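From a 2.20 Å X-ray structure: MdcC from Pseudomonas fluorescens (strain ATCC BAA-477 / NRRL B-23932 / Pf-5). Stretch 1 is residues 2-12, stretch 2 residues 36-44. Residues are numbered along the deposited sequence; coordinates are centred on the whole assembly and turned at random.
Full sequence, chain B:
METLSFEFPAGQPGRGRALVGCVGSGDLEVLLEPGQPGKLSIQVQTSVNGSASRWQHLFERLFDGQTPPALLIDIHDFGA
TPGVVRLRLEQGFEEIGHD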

# COMPACT_ATOMS: atom_id res chain seq x y z
N GLU B 2 -30.37 15.13 -2.30
CA GLU B 2 -30.70 15.19 -0.89
C GLU B 2 -29.69 15.94 -0.07
O GLU B 2 -28.59 16.27 -0.53
CB GLU B 2 -30.92 13.78 -0.31
CG GLU B 2 -30.04 12.68 -0.83
CD GLU B 2 -30.62 11.29 -0.51
OE1 GLU B 2 -31.68 10.94 -1.07
OE2 GLU B 2 -30.02 10.56 0.30
N THR B 3 -30.11 16.27 1.15
CA THR B 3 -29.27 16.98 2.09
C THR B 3 -29.08 16.08 3.29
O THR B 3 -30.05 15.53 3.83
CB THR B 3 -29.87 18.34 2.50
OG1 THR B 3 -30.07 19.13 1.33
CG2 THR B 3 -28.95 19.08 3.44
N LEU B 4 -27.83 15.92 3.68
CA LEU B 4 -27.45 14.96 4.70
C LEU B 4 -26.59 15.66 5.72
O LEU B 4 -25.86 16.59 5.39
CB LEU B 4 -26.70 13.78 4.07
CG LEU B 4 -27.35 13.06 2.90
CD1 LEU B 4 -26.34 12.18 2.19
CD2 LEU B 4 -28.52 12.23 3.38
N SER B 5 -26.67 15.21 6.96
CA SER B 5 -25.89 15.79 8.04
C SER B 5 -25.13 14.71 8.76
O SER B 5 -25.65 13.62 8.98
CB SER B 5 -26.80 16.53 9.02
OG SER B 5 -27.51 17.54 8.34
N PHE B 6 -23.89 15.01 9.11
CA PHE B 6 -23.06 14.04 9.81
C PHE B 6 -22.37 14.74 10.95
O PHE B 6 -22.17 15.95 10.91
CB PHE B 6 -22.02 13.41 8.88
CG PHE B 6 -22.61 12.75 7.67
CD1 PHE B 6 -22.97 13.50 6.56
CD2 PHE B 6 -22.83 11.38 7.64
CE1 PHE B 6 -23.53 12.91 5.46
CE2 PHE B 6 -23.38 10.78 6.54
CZ PHE B 6 -23.72 11.54 5.43
N GLU B 7 -22.01 13.97 11.97
CA GLU B 7 -21.29 14.54 13.09
C GLU B 7 -20.30 13.53 13.65
O GLU B 7 -20.56 12.33 13.72
CB GLU B 7 -22.28 15.01 14.16
CG GLU B 7 -21.61 15.65 15.36
CD GLU B 7 -22.61 16.27 16.30
OE1 GLU B 7 -22.37 16.22 17.53
OE2 GLU B 7 -23.63 16.81 15.81
N PHE B 8 -19.13 14.03 14.03
CA PHE B 8 -18.06 13.17 14.45
C PHE B 8 -17.34 13.79 15.61
O PHE B 8 -17.34 15.02 15.74
CB PHE B 8 -17.09 12.89 13.30
CG PHE B 8 -17.69 12.08 12.21
CD1 PHE B 8 -18.24 12.69 11.09
CD2 PHE B 8 -17.77 10.70 12.32
CE1 PHE B 8 -18.82 11.94 10.10
CE2 PHE B 8 -18.35 9.94 11.32
CZ PHE B 8 -18.88 10.57 10.22
N PRO B 9 -16.74 12.95 16.46
CA PRO B 9 -15.89 13.44 17.55
C PRO B 9 -14.66 14.13 16.97
O PRO B 9 -14.03 13.60 16.06
CB PRO B 9 -15.52 12.17 18.32
CG PRO B 9 -15.66 11.07 17.31
CD PRO B 9 -16.82 11.48 16.46
N ALA B 10 -14.33 15.31 17.50
CA ALA B 10 -13.17 16.04 17.00
C ALA B 10 -12.40 16.68 18.16
O ALA B 10 -12.79 16.57 19.31
CB ALA B 10 -13.61 17.10 16.00
N GLY B 11 -11.29 17.33 17.84
CA GLY B 11 -10.45 17.94 18.85
C GLY B 11 -10.75 19.42 18.97
O GLY B 11 -11.92 19.82 19.05
N GLN B 12 -9.70 20.23 18.98
CA GLN B 12 -9.81 21.67 19.12
C GLN B 12 -10.20 22.29 17.78
O GLN B 12 -9.92 21.71 16.72
CB GLN B 12 -8.48 22.25 19.64
CG GLN B 12 -8.58 23.02 20.95
CD GLN B 12 -9.46 22.36 22.01
OE1 GLN B 12 -10.67 22.62 22.08
NE2 GLN B 12 -8.86 21.53 22.85
N GLN B 36 -16.95 23.91 16.54
CA GLN B 36 -17.11 23.85 18.00
C GLN B 36 -16.33 22.69 18.60
O GLN B 36 -16.53 21.55 18.17
CB GLN B 36 -18.60 23.73 18.36
CG GLN B 36 -19.40 24.95 17.91
CD GLN B 36 -18.82 26.22 18.51
OE1 GLN B 36 -18.57 26.30 19.71
NE2 GLN B 36 -18.50 27.18 17.64
N PRO B 37 -15.47 22.97 19.59
CA PRO B 37 -14.52 21.99 20.14
C PRO B 37 -15.16 20.63 20.49
O PRO B 37 -16.30 20.59 20.96
CB PRO B 37 -13.97 22.68 21.40
CG PRO B 37 -14.80 23.93 21.57
CD PRO B 37 -15.35 24.28 20.24
N GLY B 38 -14.44 19.54 20.21
CA GLY B 38 -14.96 18.21 20.40
C GLY B 38 -15.88 17.69 19.30
O GLY B 38 -16.25 16.52 19.30
N LYS B 39 -16.23 18.56 18.34
CA LYS B 39 -17.26 18.22 17.36
C LYS B 39 -16.92 18.63 15.91
O LYS B 39 -16.43 19.72 15.64
CB LYS B 39 -18.58 18.86 17.78
CG LYS B 39 -19.78 18.22 17.16
CD LYS B 39 -21.05 19.01 17.48
CE LYS B 39 -21.32 19.05 18.97
NZ LYS B 39 -22.63 19.70 19.23
N LEU B 40 -17.18 17.72 14.98
CA LEU B 40 -17.03 18.00 13.56
C LEU B 40 -18.38 17.84 12.91
O LEU B 40 -18.92 16.72 12.88
CB LEU B 40 -16.02 17.07 12.92
CG LEU B 40 -15.87 17.16 11.40
CD1 LEU B 40 -15.02 18.36 11.01
CD2 LEU B 40 -15.25 15.89 10.88
N SER B 41 -18.94 18.94 12.41
CA SER B 41 -20.27 18.92 11.78
C SER B 41 -20.15 19.00 10.27
O SER B 41 -19.53 19.92 9.75
CB SER B 41 -21.13 20.09 12.30
OG SER B 41 -21.51 19.89 13.64
N ILE B 42 -20.76 18.05 9.58
CA ILE B 42 -20.67 18.00 8.13
C ILE B 42 -22.05 18.01 7.50
O ILE B 42 -22.92 17.20 7.86
CB ILE B 42 -19.91 16.75 7.64
CG1 ILE B 42 -18.50 16.70 8.23
CG2 ILE B 42 -19.89 16.71 6.11
CD1 ILE B 42 -17.79 15.36 8.05
N GLN B 43 -22.24 18.94 6.58
CA GLN B 43 -23.45 19.01 5.78
C GLN B 43 -23.11 18.62 4.35
O GLN B 43 -22.15 19.15 3.78
CB GLN B 43 -24.03 20.42 5.83
CG GLN B 43 -25.38 20.56 5.21
CD GLN B 43 -26.48 20.44 6.23
OE1 GLN B 43 -26.25 19.98 7.36
NE2 GLN B 43 -27.67 20.89 5.86
N VAL B 44 -23.87 17.70 3.77
CA VAL B 44 -23.65 17.29 2.38
C VAL B 44 -24.90 17.53 1.56
O VAL B 44 -25.99 17.09 1.93
CB VAL B 44 -23.27 15.78 2.25
CG1 VAL B 44 -23.18 15.38 0.77
CG2 VAL B 44 -21.97 15.47 2.96

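The most unusual feature of this contact lies where the regular strand pairing gives way: Gly-38 CA comes within 2.9 Å of Ala-10 O, a very short CA-H...O contact. Gly-38 also ties the strand ends together through its backbone, Gly-38 N donating to Gly-11 O (2.8 Å) and Gly-38 O accepting from Ala-10 N (2.9 Å). It sits in a type II turn from Gln-36 to Lys-39, closed by a weak Lys-39 N to Gln-36 O bond (3.0 Å), and its positive phi of 80° by itself favours glycine.

Beyond the turn, strands 2-9 and 39-44 run antiparallel at 167°. Three pairs each exchange two backbone hydrogen bonds: Leu-4 with Val-44, Phe-6 with Ile-42, and Phe-8 with Leu-40. The Phe-6 N to Ile-42 O bond is the shortest, 2.7 Å. Between these pairs, CA-H...O contacts fill the gaps, as from Glu-7 CA to Leu-40 O (3.2 Å).

The side chains of these same three pairs share one face of the sheet and make it apolar. Contacts there run diagonally as well as straight across: Phe-6 CE1 reaches Val-44 CG2 (3.9 Å), and Phe-8 CD1 reaches Ile-42 CD1 (4.1 Å). Ala-10, past the end of its strand, extends this packing, its CB 3.9 Å from Leu-40 CB.

The other face, carrying Ser-5, Glu-7, Ser-41 and Gln-43, is polar. Ser-5 OG donates to Gln-43 OE1 (2.9 Å); the same amide places NE2 3.3 Å from Thr-3 CG2, a methyl that cannot accept a hydrogen bond. Glu-7 extends with chi1 and chi2 both t, and its OE1 forms a long salt bridge to Lys-39 NZ (3.9 Å). The lysine's aliphatic chain lies closer, with CD 3.1 Å from Glu-7 OE1.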